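Local coordinates for hypothetical protein (PDB 2HKV) that is of unknown function but binds a nickel ion and is probably a member of the DinB family of metal-binding helical-bundle proteins, at residues H128-Q131 against L132-L136. Numbering follows the deposited sequence.
Sequences HRSQ and LLDYL. With NI (nickel (II) ion), chain B.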
ATOM      1  N   HIS A 128       2.352   5.452  -0.005  1.00 30.75           N
ATOM      2  CA  HIS A 128       2.487   6.817   0.378  1.00 31.00           C
ATOM      3  C   HIS A 128       1.297   7.391   1.104  1.00 32.97           C
ATOM      4  O   HIS A 128       1.497   8.332   1.889  1.00 33.99           O
ATOM      5  CB  HIS A 128       2.881   7.717  -0.790  1.00 32.20           C
ATOM      6  CG  HIS A 128       4.240   7.443  -1.328  1.00 28.93           C
ATOM      7  ND1 HIS A 128       5.390   7.682  -0.602  1.00 31.32           N
ATOM      8  CD2 HIS A 128       4.634   7.011  -2.539  1.00 30.59           C
ATOM      9  CE1 HIS A 128       6.435   7.400  -1.375  1.00 33.03           C
ATOM     10  NE2 HIS A 128       6.002   6.919  -2.531  1.00 28.78           N
ATOM     11  N   ARG A 129       0.083   6.877   0.900  1.00 32.88           N
ATOM     12  CA  ARG A 129      -1.057   7.302   1.713  1.00 32.89           C
ATOM     13  C   ARG A 129      -0.745   6.994   3.194  1.00 30.05           C
ATOM     14  O   ARG A 129      -0.997   7.803   4.125  1.00 31.76           O
ATOM     15  CB  ARG A 129      -2.303   6.565   1.315  1.00 33.52           C
ATOM     16  CG  ARG A 129      -3.568   7.101   2.007  1.00 35.84           C
ATOM     17  CD  ARG A 129      -4.814   6.258   1.761  1.00 37.57           C
ATOM     18  NE  ARG A 129      -4.699   4.938   2.389  1.00 36.02           N
ATOM     19  CZ  ARG A 129      -5.731   4.168   2.701  1.00 37.88           C
ATOM     20  NH1 ARG A 129      -6.960   4.535   2.407  1.00 40.26           N
ATOM     21  NH2 ARG A 129      -5.503   2.985   3.247  1.00 38.13           N
ATOM     22  N   SER A 130      -0.180   5.804   3.437  1.00 32.40           N
ATOM     23  CA  SER A 130       0.240   5.404   4.793  1.00 32.63           C
ATOM     24  C   SER A 130       1.272   6.368   5.367  1.00 33.48           C
ATOM     25  O   SER A 130       1.177   6.800   6.568  1.00 32.13           O
ATOM     26  CB  SER A 130       0.810   3.988   4.781  1.00 32.30           C
ATOM     27  OG  SER A 130       0.989   3.503   6.103  1.00 35.61           O
ATOM     28  N   GLN A 131       2.266   6.723   4.554  1.00 31.79           N
ATOM     29  CA  GLN A 131       3.293   7.672   4.989  1.00 31.72           C
ATOM     30  C   GLN A 131       2.641   8.987   5.442  1.00 30.85           C
ATOM     31  O   GLN A 131       2.982   9.529   6.533  1.00 33.32           O
ATOM     32  CB  GLN A 131       4.224   7.970   3.844  1.00 33.54           C
ATOM     33  CG  GLN A 131       5.427   8.755   4.209  1.00 38.54           C
ATOM     34  CD  GLN A 131       6.435   8.820   3.076  1.00 40.83           C
ATOM     35  OE1 GLN A 131       6.207   8.285   1.992  1.00 35.87           O
ATOM     36  NE2 GLN A 131       7.596   9.466   3.339  1.00 40.98           N
ATOM     37  N   LEU A 132       1.731   9.506   4.611  1.00 30.88           N
ATOM     38  CA  LEU A 132       1.070  10.792   4.904  1.00 32.21           C
ATOM     39  C   LEU A 132       0.289  10.648   6.176  1.00 35.22           C
ATOM     40  O   LEU A 132       0.343  11.538   7.053  1.00 33.16           O
ATOM     41  CB  LEU A 132       0.167  11.280   3.747  1.00 31.52           C
ATOM     42  CG  LEU A 132      -0.551  12.618   4.011  1.00 31.05           C
ATOM     43  CD1 LEU A 132       0.466  13.793   4.356  1.00 37.50           C
ATOM     44  CD2 LEU A 132      -1.503  12.902   2.812  1.00 36.49           C
ATOM     45  N   LEU A 133      -0.398   9.525   6.329  1.00 31.22           N
ATOM     46  CA  LEU A 133      -1.167   9.307   7.548  1.00 35.58           C
ATOM     47  C   LEU A 133      -0.241   9.308   8.812  1.00 34.71           C
ATOM     48  O   LEU A 133      -0.559   9.945   9.869  1.00 35.33           O
ATOM     49  CB  LEU A 133      -1.925   7.995   7.443  1.00 37.48           C
ATOM     50  CG  LEU A 133      -2.791   7.564   8.627  1.00 42.26           C
ATOM     51  CD1 LEU A 133      -4.116   8.290   8.572  1.00 55.37           C
ATOM     52  CD2 LEU A 133      -3.004   6.017   8.532  1.00 44.52           C
ATOM     53  N   ASP A 134       0.886   8.616   8.711  1.00 34.91           N
ATOM     54  CA  ASP A 134       1.857   8.588   9.820  1.00 34.69           C
ATOM     55  C   ASP A 134       2.371  10.003  10.133  1.00 37.44           C
ATOM     56  O   ASP A 134       2.509  10.357  11.296  1.00 32.86           O
ATOM     57  CB  ASP A 134       3.057   7.717   9.512  1.00 37.99           C
ATOM     58  CG  ASP A 134       2.738   6.243   9.504  1.00 46.54           C
ATOM     59  OD1 ASP A 134       1.659   5.842  10.025  1.00 45.76           O
ATOM     60  OD2 ASP A 134       3.618   5.480   8.979  1.00 43.27           O
ATOM     61  N   TYR A 135       2.644  10.796   9.104  1.00 32.72           N
ATOM     62  CA  TYR A 135       3.103  12.150   9.318  1.00 32.80           C
ATOM     63  C   TYR A 135       2.061  12.970  10.083  1.00 34.67           C
ATOM     64  O   TYR A 135       2.412  13.693  11.017  1.00 34.94           O
ATOM     65  CB  TYR A 135       3.321  12.879   8.005  1.00 32.23           C
ATOM     66  CG  TYR A 135       4.617  12.607   7.279  1.00 30.85           C
ATOM     67  CD1 TYR A 135       5.406  11.509   7.580  1.00 36.03           C
ATOM     68  CD2 TYR A 135       5.037  13.459   6.269  1.00 42.98           C
ATOM     69  CE1 TYR A 135       6.571  11.245   6.865  1.00 33.89           C
ATOM     70  CE2 TYR A 135       6.211  13.228   5.580  1.00 38.75           C
ATOM     71  CZ  TYR A 135       6.979  12.125   5.884  1.00 39.16           C
ATOM     72  OH  TYR A 135       8.140  11.901   5.178  1.00 41.42           O
ATOM     73  N   LEU A 136       0.808  12.917   9.627  1.00 32.97           N
ATOM     74  CA  LEU A 136      -0.231  13.741  10.243  1.00 33.06           C
ATOM     75  C   LEU A 136      -0.450  13.270  11.680  1.00 30.63           C
ATOM     76  O   LEU A 136      -0.550  14.072  12.570  1.00 33.19           O
ATOM     77  CB  LEU A 136      -1.539  13.717   9.413  1.00 32.93           C
ATOM     78  CG  LEU A 136      -1.461  14.407   8.038  1.00 35.57           C
ATOM     79  CD1 LEU A 136      -2.886  14.462   7.389  1.00 37.77           C
ATOM     80  CD2 LEU A 136      -0.785  15.753   7.999  1.00 34.36           C
TER
HETATM   81 NI    NI B 149       7.146   6.802  -4.241  1.00 30.62          NI
HETATM   82  O   HOH W   1      -0.079   4.376   8.572  1.00 42.32           O
HETATM   83  O   HOH W   2       8.912   7.738  -3.204  1.00 30.69           O
HETATM   84  O   HOH W   3       8.451   6.649  -5.848  1.00 31.86           O
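Carbonyl oxygens of H128, R129, S130 and Q131 accept i to i+4 hydrogen bonds from the amides of L132, L133, D134 and Y135, at 2.8 to 3.0 Å, the regular alpha-helical pattern over about two turns of helix 114-138 in this putative DinB-family bundle. On this helix H128 supplies the third histidine of the nickel site, with H49 and H124; its NE2 binds the ion at 2.1 Å, and two waters sit on the same metal. Q131 forms the second shell. Its CG stands anti to the backbone N (chi1 -171°) and the chain runs on extended, which brings the amide up to the edge of the H128 imidazole. Q131 OE1 accepts from H128 ND1 at 2.8 Å, almost in the imidazole plane, a bond that helps to fix ring rotation and leaves H128 NE2 for the metal. The other end of the amide reaches Y135, whose side chain lies alongside with its ring nearly perpendicular (88°) to the amide; Q131 NE2 donates to Y135 OH at 3.1 Å on a bent path (141°). Y135 OH is also hydrogen-bonded to the R41 carbonyl, and V46 of helix 43-61 packs on both side chains. A leucine in place of Q131 would probably leave H128 ND1 without its acceptor, Y135 OH without this donor and the metal-bound ring freer to turn. Around the helix, S130 and D134 face the second subunit; S130 OG donates to the H127 carbonyl of that subunit. A water bridges S130 OG (2.8 Å) and D134 OD1 (2.7 Å) of this chain, donating to both.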